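PDB 4G59: M152 protein from Murid herpesvirus 1, which binds the stress-induced ligand RAE-1 gamma through an MHC class I-like fold and so probably helps the virus evade immune recognition. Local coordinates for residues Ile26-Glu30 with Gly92-Phe97; Phe35-Ile39 with Phe74-Glu78; Met178-Arg182 with Ser254-Trp258; His183-Ser187 with Cys199-Thr203. All coordinates share one frame. Residues are numbered along the deposited sequence.

Contact 1 (Ile26-Glu30 with Gly92-Phe97); sequences ISYRE and GRPVVF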
loop_
_atom_site.group_PDB
_atom_site.type_symbol
_atom_site.label_atom_id
_atom_site.label_comp_id
_atom_site.label_asym_id
_atom_site.label_seq_id
_atom_site.Cartn_x
_atom_site.Cartn_y
_atom_site.Cartn_z
ATOM N N ILE B 26 -12.943 0.483 6.053
ATOM C CA ILE B 26 -12.561 0.167 4.676
ATOM C C ILE B 26 -12.634 -1.323 4.374
ATOM O O ILE B 26 -12.157 -2.152 5.163
ATOM C CB ILE B 26 -11.176 0.715 4.300
ATOM C CG1 ILE B 26 -11.213 2.245 4.252
ATOM C CG2 ILE B 26 -10.758 0.242 2.929
ATOM C CD1 ILE B 26 -9.849 2.879 4.273
ATOM N N SER B 27 -13.254 -1.661 3.242
ATOM C CA SER B 27 -13.341 -3.047 2.815
ATOM C C SER B 27 -12.883 -3.198 1.374
ATOM O O SER B 27 -13.425 -2.567 0.437
ATOM C CB SER B 27 -14.745 -3.606 3.020
ATOM O OG SER B 27 -14.939 -3.931 4.374
ATOM N N TYR B 28 -11.872 -4.040 1.223
ATOM C CA TYR B 28 -11.232 -4.287 -0.051
ATOM C C TYR B 28 -11.392 -5.749 -0.387
ATOM O O TYR B 28 -10.821 -6.628 0.301
ATOM C CB TYR B 28 -9.737 -3.972 0.072
ATOM C CG TYR B 28 -8.893 -4.391 -1.121
ATOM C CD1 TYR B 28 -9.329 -4.183 -2.421
ATOM C CD2 TYR B 28 -7.631 -4.957 -0.940
ATOM C CE1 TYR B 28 -8.557 -4.550 -3.503
ATOM C CE2 TYR B 28 -6.847 -5.320 -2.033
ATOM C CZ TYR B 28 -7.320 -5.114 -3.304
ATOM O OH TYR B 28 -6.545 -5.482 -4.391
ATOM N N ARG B 29 -12.154 -6.018 -1.440
ATOM C CA ARG B 29 -12.266 -7.376 -1.943
ATOM C C ARG B 29 -11.214 -7.608 -3.005
ATOM O O ARG B 29 -11.241 -6.997 -4.074
ATOM C CB ARG B 29 -13.645 -7.661 -2.518
ATOM C CG ARG B 29 -13.796 -9.115 -2.909
ATOM C CD ARG B 29 -15.134 -9.398 -3.539
ATOM N NE ARG B 29 -15.372 -10.836 -3.557
ATOM C CZ ARG B 29 -14.980 -11.639 -4.541
ATOM N NH1 ARG B 29 -14.338 -11.150 -5.605
ATOM N NH2 ARG B 29 -15.234 -12.936 -4.456
ATOM N N GLU B 30 -10.304 -8.515 -2.693
ATOM C CA GLU B 30 -9.148 -8.808 -3.520
ATOM C C GLU B 30 -9.437 -10.012 -4.416
ATOM O O GLU B 30 -9.079 -10.038 -5.603
ATOM C CB GLU B 30 -7.993 -9.128 -2.582
ATOM C CG GLU B 30 -6.681 -9.357 -3.233
ATOM C CD GLU B 30 -5.648 -9.768 -2.225
ATOM O OE1 GLU B 30 -6.017 -10.501 -1.280
ATOM O OE2 GLU B 30 -4.476 -9.359 -2.373
ATOM N N GLY B 92 -14.264 -11.368 -10.989
ATOM C CA GLY B 92 -13.907 -10.952 -9.642
ATOM C C GLY B 92 -12.797 -9.921 -9.645
ATOM O O GLY B 92 -11.722 -10.140 -9.061
ATOM N N ARG B 93 -13.034 -8.797 -10.315
ATOM C CA ARG B 93 -12.054 -7.733 -10.279
ATOM C C ARG B 93 -12.076 -7.135 -8.861
ATOM O O ARG B 93 -13.116 -7.175 -8.171
ATOM C CB ARG B 93 -12.347 -6.685 -11.349
ATOM C CG ARG B 93 -13.631 -5.927 -11.111
ATOM C CD ARG B 93 -13.984 -5.083 -12.322
ATOM N NE ARG B 93 -13.057 -3.976 -12.479
ATOM C CZ ARG B 93 -12.798 -3.377 -13.628
ATOM N NH1 ARG B 93 -13.398 -3.781 -14.728
ATOM N NH2 ARG B 93 -11.935 -2.374 -13.682
ATOM N N PRO B 94 -10.926 -6.608 -8.411
ATOM C CA PRO B 94 -10.869 -6.061 -7.052
ATOM C C PRO B 94 -11.672 -4.763 -6.957
ATOM O O PRO B 94 -11.792 -4.032 -7.948
ATOM C CB PRO B 94 -9.369 -5.806 -6.836
ATOM C CG PRO B 94 -8.803 -5.603 -8.245
ATOM C CD PRO B 94 -9.632 -6.509 -9.123
ATOM N N VAL B 95 -12.234 -4.503 -5.780
ATOM C CA VAL B 95 -13.033 -3.303 -5.544
ATOM C C VAL B 95 -12.856 -2.874 -4.092
ATOM O O VAL B 95 -12.591 -3.721 -3.222
ATOM C CB VAL B 95 -14.547 -3.553 -5.839
ATOM C CG1 VAL B 95 -15.083 -4.703 -5.028
ATOM C CG2 VAL B 95 -15.368 -2.318 -5.559
ATOM N N VAL B 96 -12.977 -1.573 -3.816
ATOM C CA VAL B 96 -12.938 -1.107 -2.419
ATOM C C VAL B 96 -14.187 -0.312 -2.063
ATOM O O VAL B 96 -14.649 0.520 -2.850
ATOM C CB VAL B 96 -11.677 -0.221 -2.107
ATOM C CG1 VAL B 96 -11.593 0.122 -0.606
ATOM C CG2 VAL B 96 -10.408 -0.893 -2.559
ATOM N N PHE B 97 -14.711 -0.545 -0.864
ATOM C CA PHE B 97 -15.726 0.349 -0.296
ATOM C C PHE B 97 -15.221 1.034 0.962
ATOM O O PHE B 97 -14.698 0.387 1.878
ATOM C CB PHE B 97 -17.029 -0.407 -0.005
ATOM C CG PHE B 97 -17.864 -0.622 -1.228
ATOM C CD1 PHE B 97 -18.819 0.329 -1.608
ATOM C CD2 PHE B 97 -17.679 -1.743 -2.033
ATOM C CE1 PHE B 97 -19.588 0.159 -2.747
ATOM C CE2 PHE B 97 -18.458 -1.906 -3.189
ATOM C CZ PHE B 97 -19.415 -0.949 -3.535
HETATM O O HOH W 1 -13.453 -8.199 -5.951
#
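Segments 26-30 and 95-97, on strands 22-31 and 95-103, pair antiparallel, their axes 4.7 Å apart at 166°, through four backbone hydrogen bonds including Phe97 N to Ser27 O (2.7 Å) and Arg29 N to Val95 O (2.9 Å). On one face Tyr28, with chi1 t, lies beside Val96, also t: Tyr28 CD1 is 3.5 Å from Val96 CG2, and Tyr28 CE1 is 3.7 Å from Pro94 CB. The other face carries Ser27, Arg29, Val95 and Phe97, and helix 68-89 covers it. Cross-strand pairing puts Arg29 CB 4.1 Å from Val95 CG1; the t, t, t side chain carries the guanidinium toward Gly92, where Arg29 NH1 holds a water (3.1 Å) that donates to Arg29 O (3.1 Å) and Arg93 O (2.5 Å). The Glu30 CA-CB bond points away; its OE2 hydrogen-bonds an aromatic side chain of the RAE-1 gamma chain, and Tyr28 packs on an aromatic side chain there. This is central pairing in the antiparallel platform sheet of an MHC class I-like fold.

Contact 2 (Phe35-Ile39 with Phe74-Glu78); sequences FRHSI and FVEQE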
loop_
_atom_site.group_PDB
_atom_site.type_symbol
_atom_site.label_atom_id
_atom_site.label_comp_id
_atom_site.label_asym_id
_atom_site.label_seq_id
_atom_site.Cartn_x
_atom_site.Cartn_y
_atom_site.Cartn_z
ATOM N N PHE B 35 -10.630 -10.659 1.701
ATOM C CA PHE B 35 -10.900 -9.270 2.032
ATOM C C PHE B 35 -9.840 -8.711 2.984
ATOM O O PHE B 35 -9.315 -9.420 3.855
ATOM C CB PHE B 35 -12.292 -9.120 2.685
ATOM C CG PHE B 35 -13.447 -9.490 1.781
ATOM C CD1 PHE B 35 -14.226 -8.503 1.195
ATOM C CD2 PHE B 35 -13.760 -10.826 1.530
ATOM C CE1 PHE B 35 -15.295 -8.844 0.358
ATOM C CE2 PHE B 35 -14.836 -11.178 0.694
ATOM C CZ PHE B 35 -15.596 -10.195 0.111
ATOM N N ARG B 36 -9.509 -7.438 2.810
ATOM C CA ARG B 36 -8.749 -6.747 3.830
ATOM C C ARG B 36 -9.707 -5.720 4.413
ATOM O O ARG B 36 -10.217 -4.859 3.689
ATOM C CB ARG B 36 -7.506 -6.075 3.253
ATOM C CG ARG B 36 -6.559 -5.467 4.321
ATOM C CD ARG B 36 -5.647 -4.396 3.721
ATOM N NE ARG B 36 -6.471 -3.312 3.203
ATOM C CZ ARG B 36 -6.145 -2.540 2.173
ATOM N NH1 ARG B 36 -4.985 -2.733 1.554
ATOM N NH2 ARG B 36 -6.981 -1.576 1.762
ATOM N N HIS B 37 -9.987 -5.837 5.708
ATOM C CA HIS B 37 -10.807 -4.845 6.401
ATOM C C HIS B 37 -9.928 -3.999 7.340
ATOM O O HIS B 37 -8.937 -4.488 7.900
ATOM C CB HIS B 37 -11.924 -5.526 7.214
ATOM C CG HIS B 37 -12.815 -6.430 6.411
ATOM N ND1 HIS B 37 -13.726 -5.957 5.485
ATOM C CD2 HIS B 37 -12.968 -7.777 6.435
ATOM C CE1 HIS B 37 -14.389 -6.977 4.968
ATOM N NE2 HIS B 37 -13.945 -8.092 5.522
ATOM N N SER B 38 -10.291 -2.731 7.511
ATOM C CA SER B 38 -9.538 -1.853 8.402
ATOM C C SER B 38 -10.394 -0.708 8.897
ATOM O O SER B 38 -11.269 -0.208 8.177
ATOM C CB SER B 38 -8.336 -1.256 7.692
ATOM O OG SER B 38 -8.801 -0.410 6.662
ATOM N N ILE B 39 -10.142 -0.294 10.135
ATOM C CA ILE B 39 -10.769 0.921 10.663
ATOM C C ILE B 39 -9.681 1.931 11.036
ATOM O O ILE B 39 -8.613 1.546 11.543
ATOM C CB ILE B 39 -11.578 0.626 11.916
ATOM C CG1 ILE B 39 -12.602 -0.471 11.645
ATOM C CG2 ILE B 39 -12.243 1.893 12.424
ATOM C CD1 ILE B 39 -13.048 -1.181 12.903
ATOM N N PHE B 74 -18.381 -5.760 8.884
ATOM C CA PHE B 74 -17.475 -6.324 7.895
ATOM C C PHE B 74 -17.989 -7.636 7.347
ATOM O O PHE B 74 -17.780 -7.938 6.166
ATOM C CB PHE B 74 -16.078 -6.537 8.479
ATOM C CG PHE B 74 -15.314 -5.266 8.698
ATOM C CD1 PHE B 74 -15.290 -4.275 7.720
ATOM C CD2 PHE B 74 -14.610 -5.063 9.888
ATOM C CE1 PHE B 74 -14.578 -3.096 7.918
ATOM C CE2 PHE B 74 -13.885 -3.894 10.097
ATOM C CZ PHE B 74 -13.880 -2.907 9.116
ATOM N N VAL B 75 -18.629 -8.429 8.208
ATOM C CA VAL B 75 -19.311 -9.643 7.751
ATOM C C VAL B 75 -20.361 -9.273 6.714
ATOM O O VAL B 75 -20.501 -9.958 5.697
ATOM C CB VAL B 75 -19.899 -10.466 8.921
ATOM C CG1 VAL B 75 -20.962 -11.447 8.426
ATOM C CG2 VAL B 75 -18.785 -11.211 9.628
ATOM N N GLU B 76 -21.058 -8.162 6.945
ATOM C CA GLU B 76 -22.033 -7.684 5.968
ATOM C C GLU B 76 -21.360 -7.267 4.675
ATOM O O GLU B 76 -21.850 -7.604 3.600
ATOM C CB GLU B 76 -22.883 -6.540 6.522
ATOM C CG GLU B 76 -23.757 -5.815 5.479
ATOM C CD GLU B 76 -24.790 -6.716 4.781
ATOM O OE1 GLU B 76 -25.017 -7.853 5.245
ATOM O OE2 GLU B 76 -25.377 -6.283 3.760
ATOM N N GLN B 77 -20.235 -6.550 4.765
ATOM C CA GLN B 77 -19.541 -6.116 3.547
ATOM C C GLN B 77 -19.095 -7.320 2.728
ATOM O O GLN B 77 -19.103 -7.271 1.508
ATOM C CB GLN B 77 -18.334 -5.209 3.838
ATOM C CG GLN B 77 -18.643 -3.919 4.597
ATOM C CD GLN B 77 -19.786 -3.108 4.009
ATOM O OE1 GLN B 77 -19.802 -2.780 2.819
ATOM N NE2 GLN B 77 -20.742 -2.758 4.860
ATOM N N GLU B 78 -18.727 -8.408 3.392
ATOM C CA GLU B 78 -18.268 -9.579 2.662
ATOM C C GLU B 78 -19.391 -10.191 1.815
ATOM O O GLU B 78 -19.201 -10.486 0.626
ATOM C CB GLU B 78 -17.611 -10.597 3.603
ATOM C CG GLU B 78 -16.267 -10.118 4.129
ATOM C CD GLU B 78 -15.464 -11.191 4.809
ATOM O OE1 GLU B 78 -14.495 -10.836 5.506
ATOM O OE2 GLU B 78 -15.766 -12.387 4.635
#
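This is a helix-on-sheet contact of the MHC class I-like platform: helix 68-89 packs on strand 34-40, and the axes of segments 74-78 and 35-39 come within 10.2 Å and run at 147°, roughly antiparallel. Most of the residues that touch are buried. The side chains of Phe35 and His37 leave the strand toward the helix, whereas Arg36, between them, points away. His37 is central. Its ring lies against that of Phe74, the planes 27° apart and the centroids 4.4 Å apart, but slid so far that the rings barely overlap; instead, each CB sits over the other ring, His37 CB 3.5 Å from the Phe74 centroid and Phe74 CB 3.7 Å from the His37 centroid. Further along the strand, Ile39 CG1 touches Phe74 CZ at 3.7 Å, at the edge of that ring. One helical turn beyond Phe74, Glu78 reaches back to the strand. Its CG rests over the face of Phe35, 3.6 Å from the ring centroid, and its carboxylate accepts a hydrogen bond from the imidazole, His37 NE2 to Glu78 OE1 at 2.8 Å. The other imidazole nitrogen, ND1, hydrogen-bonds Ser27 OG on the adjacent strand 22-31. With both nitrogens engaged, the buried imidazole links strand, helix and neighbouring strand by polar bonds, while its ring and the aliphatic part of Glu78 still pack as apolar surface against phenylalanines.

Contact 3 (Met178-Arg182 with Ser254-Trp258); sequences MDNPR and SPTGW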
loop_
_atom_site.group_PDB
_atom_site.type_symbol
_atom_site.label_atom_id
_atom_site.label_comp_id
_atom_site.label_asym_id
_atom_site.label_seq_id
_atom_site.Cartn_x
_atom_site.Cartn_y
_atom_site.Cartn_z
ATOM N N MET B 178 -0.737 7.682 24.813
ATOM C CA MET B 178 0.517 6.920 24.739
ATOM C C MET B 178 1.514 7.677 23.913
ATOM O O MET B 178 2.693 7.342 23.902
ATOM C CB MET B 178 0.322 5.557 24.079
ATOM C CG MET B 178 -0.643 4.626 24.748
ATOM S SD MET B 178 -0.491 2.965 24.066
ATOM C CE MET B 178 -0.252 3.303 22.328
ATOM N N ASP B 179 1.025 8.684 23.198
ATOM C CA ASP B 179 1.831 9.373 22.201
ATOM C C ASP B 179 2.931 10.217 22.832
ATOM O O ASP B 179 2.692 11.289 23.386
ATOM C CB ASP B 179 0.944 10.232 21.291
ATOM C CG ASP B 179 1.730 11.233 20.474
ATOM O OD1 ASP B 179 2.805 10.886 19.944
ATOM O OD2 ASP B 179 1.250 12.372 20.361
ATOM N N ASN B 180 4.145 9.717 22.709
ATOM C CA ASN B 180 5.304 10.360 23.260
ATOM C C ASN B 180 6.455 10.186 22.287
ATOM O O ASN B 180 6.985 9.092 22.159
ATOM C CB ASN B 180 5.638 9.713 24.599
ATOM C CG ASN B 180 6.806 10.379 25.288
ATOM O OD1 ASN B 180 7.703 10.940 24.640
ATOM N ND2 ASN B 180 6.807 10.320 26.611
ATOM N N PRO B 181 6.875 11.283 21.637
ATOM C CA PRO B 181 7.930 11.253 20.612
ATOM C C PRO B 181 9.220 10.631 21.139
ATOM O O PRO B 181 10.013 10.133 20.339
ATOM C CB PRO B 181 8.204 12.739 20.323
ATOM C CG PRO B 181 7.127 13.517 21.000
ATOM C CD PRO B 181 6.545 12.651 22.075
ATOM N N ARG B 182 9.441 10.694 22.456
ATOM C CA ARG B 182 10.674 10.163 23.037
ATOM C C ARG B 182 10.607 8.656 23.216
ATOM O O ARG B 182 11.630 8.026 23.443
ATOM C CB ARG B 182 11.044 10.877 24.357
ATOM C CG ARG B 182 11.164 12.383 24.159
ATOM C CD ARG B 182 11.519 13.185 25.404
ATOM N NE ARG B 182 11.938 14.521 24.971
ATOM C CZ ARG B 182 11.097 15.477 24.592
ATOM N NH1 ARG B 182 9.778 15.266 24.613
ATOM N NH2 ARG B 182 11.577 16.647 24.197
ATOM N N SER B 254 3.633 14.833 13.578
ATOM C CA SER B 254 2.507 14.109 14.149
ATOM C C SER B 254 1.302 15.031 14.250
ATOM O O SER B 254 1.446 16.220 14.539
ATOM C CB SER B 254 2.882 13.618 15.542
ATOM O OG SER B 254 1.728 13.225 16.258
ATOM N N PRO B 255 0.106 14.492 13.990
ATOM C CA PRO B 255 -1.079 15.351 14.056
ATOM C C PRO B 255 -1.283 15.887 15.471
ATOM O O PRO B 255 -1.995 16.871 15.638
ATOM C CB PRO B 255 -2.238 14.402 13.684
ATOM C CG PRO B 255 -1.593 13.194 13.058
ATOM C CD PRO B 255 -0.196 13.109 13.560
ATOM N N THR B 256 -0.672 15.256 16.472
ATOM C CA THR B 256 -0.808 15.748 17.841
ATOM C C THR B 256 0.048 16.980 18.118
ATOM O O THR B 256 -0.011 17.541 19.216
ATOM C CB THR B 256 -0.519 14.671 18.866
ATOM O OG1 THR B 256 0.839 14.246 18.722
ATOM C CG2 THR B 256 -1.431 13.511 18.646
ATOM N N GLY B 257 0.839 17.407 17.139
ATOM C CA GLY B 257 1.441 18.729 17.217
ATOM C C GLY B 257 2.926 18.809 17.487
ATOM O O GLY B 257 3.498 19.895 17.526
ATOM N N TRP B 258 3.557 17.664 17.675
ATOM C CA TRP B 258 4.999 17.625 17.764
ATOM C C TRP B 258 5.618 17.229 16.422
ATOM O O TRP B 258 4.948 16.615 15.589
ATOM C CB TRP B 258 5.418 16.658 18.864
ATOM C CG TRP B 258 5.057 15.218 18.612
ATOM C CD1 TRP B 258 3.958 14.550 19.084
ATOM C CD2 TRP B 258 5.820 14.259 17.856
ATOM N NE1 TRP B 258 3.996 13.241 18.664
ATOM C CE2 TRP B 258 5.128 13.034 17.916
ATOM C CE3 TRP B 258 7.024 14.322 17.144
ATOM C CZ2 TRP B 258 5.596 11.877 17.276
ATOM C CZ3 TRP B 258 7.491 13.171 16.508
ATOM C CH2 TRP B 258 6.779 11.966 16.582
#
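Neither segment is regular helix or strand over its length: Asp179 is the first residue to leave helical angles after helix 161-178, and Ser254-Gly257 forms a type I beta turn closed by Gly257 N to Ser254 O at 2.9 Å. Gly257, at phi/psi 108/-2, has a backbone on which a CB would collide with the preceding carbonyl. An Asx turn, Asn180 OD1 accepting from Arg182 N at 2.8 Å, bends the chain on its way to strand 185-191. The contact thus sets the linker leaving the last long helix of the MHC-like platform against a loop of the following beta domain. Asp179 points toward the turn and spreads its carboxylate over two donors: Thr256 OG1 gives a short bond of 2.5 Å to Asp179 OD2, and Trp258 NE1 one of 2.9 Å to Asp179 OD1. Arg14 adds a salt bridge to the same carboxylate. Beyond it, Pro181 CG makes a CH-pi contact over the face of the indole, 3.5 Å from the centroid of the Trp258 five-membered ring and 12° off its normal.

Contact 4 (His183-Ser187 with Cys199-Thr203); sequences HNEYS and CTMRT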
loop_
_atom_site.group_PDB
_atom_site.type_symbol
_atom_site.label_atom_id
_atom_site.label_comp_id
_atom_site.label_asym_id
_atom_site.label_seq_id
_atom_site.Cartn_x
_atom_site.Cartn_y
_atom_site.Cartn_z
ATOM N N HIS B 183 9.419 8.074 23.082
ATOM C CA HIS B 183 9.297 6.627 23.234
ATOM C C HIS B 183 9.534 5.893 21.918
ATOM O O HIS B 183 9.704 4.677 21.902
ATOM C CB HIS B 183 7.947 6.235 23.839
ATOM C CG HIS B 183 7.784 6.642 25.266
ATOM N ND1 HIS B 183 6.972 5.964 26.146
ATOM C CD2 HIS B 183 8.325 7.669 25.967
ATOM C CE1 HIS B 183 7.016 6.556 27.329
ATOM N NE2 HIS B 183 7.827 7.594 27.243
ATOM N N ASN B 184 9.547 6.634 20.815
ATOM C CA ASN B 184 9.723 6.030 19.513
ATOM C C ASN B 184 11.209 5.808 19.230
ATOM O O ASN B 184 12.063 6.435 19.859
ATOM C CB ASN B 184 9.105 6.945 18.459
ATOM C CG ASN B 184 7.604 7.218 18.699
ATOM O OD1 ASN B 184 6.895 6.408 19.294
ATOM N ND2 ASN B 184 7.130 8.367 18.192
ATOM N N GLU B 185 11.531 4.923 18.290
ATOM C CA GLU B 185 12.941 4.721 17.924
ATOM C C GLU B 185 13.219 5.267 16.524
ATOM O O GLU B 185 12.496 4.953 15.569
ATOM C CB GLU B 185 13.333 3.238 17.987
ATOM C CG GLU B 185 14.694 2.882 17.352
ATOM C CD GLU B 185 14.884 1.370 17.166
ATOM O OE1 GLU B 185 14.954 0.628 18.173
ATOM O OE2 GLU B 185 14.962 0.924 16.001
ATOM N N TYR B 186 14.270 6.072 16.410
ATOM C CA TYR B 186 14.628 6.698 15.149
ATOM C C TYR B 186 15.964 6.150 14.663
ATOM O O TYR B 186 16.840 5.854 15.470
ATOM C CB TYR B 186 14.743 8.193 15.347
ATOM C CG TYR B 186 13.535 8.823 15.998
ATOM C CD1 TYR B 186 12.531 9.385 15.231
ATOM C CD2 TYR B 186 13.404 8.872 17.376
ATOM C CE1 TYR B 186 11.411 9.973 15.821
ATOM C CE2 TYR B 186 12.288 9.454 17.973
ATOM C CZ TYR B 186 11.303 10.018 17.177
ATOM O OH TYR B 186 10.187 10.600 17.727
ATOM N N SER B 187 16.113 5.987 13.349
ATOM C CA SER B 187 17.385 5.498 12.792
ATOM C C SER B 187 17.621 5.986 11.360
ATOM O O SER B 187 16.675 6.324 10.645
ATOM C CB SER B 187 17.473 3.968 12.876
ATOM O OG SER B 187 16.482 3.314 12.114
ATOM N N CYS B 199 15.361 6.833 6.281
ATOM C CA CYS B 199 15.065 7.255 7.659
ATOM C C CYS B 199 13.913 6.418 8.188
ATOM O O CYS B 199 12.887 6.265 7.504
ATOM C CB CYS B 199 14.682 8.736 7.699
ATOM S SG CYS B 199 14.297 9.388 9.363
ATOM N N THR B 200 14.059 5.895 9.405
ATOM C CA THR B 200 13.016 5.024 9.979
ATOM C C THR B 200 12.560 5.451 11.376
ATOM O O THR B 200 13.400 5.751 12.239
ATOM C CB THR B 200 13.501 3.574 10.048
ATOM O OG1 THR B 200 13.963 3.168 8.757
ATOM C CG2 THR B 200 12.371 2.639 10.466
ATOM N N MET B 201 11.244 5.491 11.583
ATOM C CA MET B 201 10.670 5.626 12.918
ATOM C C MET B 201 9.807 4.402 13.273
ATOM O O MET B 201 8.807 4.111 12.592
ATOM C CB MET B 201 9.821 6.878 13.050
ATOM C CG MET B 201 9.358 7.059 14.486
ATOM S SD MET B 201 8.473 8.601 14.749
ATOM C CE MET B 201 6.852 8.171 14.116
ATOM N N ARG B 202 10.204 3.678 14.319
ATOM C CA ARG B 202 9.395 2.578 14.850
ATOM C C ARG B 202 8.626 3.103 16.048
ATOM O O ARG B 202 9.177 3.823 16.888
ATOM C CB ARG B 202 10.269 1.402 15.277
ATOM C CG ARG B 202 10.891 0.647 14.100
ATOM C CD ARG B 202 11.963 -0.343 14.570
ATOM N NE ARG B 202 12.463 -1.132 13.451
ATOM C CZ ARG B 202 13.427 -0.733 12.619
ATOM N NH1 ARG B 202 14.016 0.445 12.785
ATOM N NH2 ARG B 202 13.812 -1.514 11.618
ATOM N N THR B 203 7.347 2.748 16.120
ATOM C CA THR B 203 6.474 3.286 17.148
ATOM C C THR B 203 5.312 2.335 17.386
ATOM O O THR B 203 5.038 1.467 16.548
ATOM C CB THR B 203 5.952 4.679 16.721
ATOM O OG1 THR B 203 5.274 5.316 17.813
ATOM C CG2 THR B 203 5.013 4.584 15.472
HETATM O O HOH W 2 14.067 3.047 14.042
#
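Asn184, just ahead of strand 185-191, already faces strand 196-203: its OD1 accepts a very short hydrogen bond of 2.5 Å from Thr203 OG1, and its ND2 lies 3.7 Å from Met201 SD. At Glu185 the regular pairing begins, with Glu185 N to Arg202 O at 3.0 Å and Arg202 N to Glu185 O at 2.9 Å. The two side chains share the exposed face, where Glu185 OE2 and Arg202 NH1 form a salt bridge of 3.4 Å; a water 2.9 Å from Arg202 NH1 and 3.0 Å from Glu185 OE2 sits beside it. The two strands make a beta hairpin, segments 185-187 and 199-203 running antiparallel at 167° with axes 4.8 Å apart, and 185-191 is an edge strand, within this chain, of a four-stranded sheet in the beta domain that follows the MHC-like platform, an arrangement consistent with an immunoglobulin-like alpha3 domain. Tyr186 forms a non-hydrogen-bonded pair with Met201 on the opposite face, toward strands 250-253 and 258-264. There the two make an oblique Met-aromatic contact, Met201 SD lying 4.4 Å from the centroid of the Tyr186 ring, while Tyr186 OH hydrogen-bonds Pro181 O. Ser187 returns to the face of Glu185 and restores the hydrogen-bonded pairing: Ser187 N donates to Thr200 O at 2.9 Å. Thr200 N donates back to Ser187 O at 2.9 Å, and Ser187 OG lies 3.6 Å from Thr200 CB.

Contacts 1 and 2 belong to the platform and contacts 3 and 4 to the beta domain and its junction; the centres of contacts 1 and 3 are about 33 Å apart. Contacts 1 and 2 share one sheet, where strands 22-31 and 34-40 are neighbours, and meet through Ser27 OG and His37 ND1, 2.6 Å apart. Both are largely buried, but backbone pairing dominates the first and aromatic packing with a His-carboxylate hydrogen bond the second. Contact 4 repeats the antiparallel pairing of contact 1 at a more open edge, with an exposed ion pair on one face. Contact 3, side-chain mediated and buried, touches it through Pro181 O and Tyr186 OH at 2.7 Å, and Trp258 packs against both.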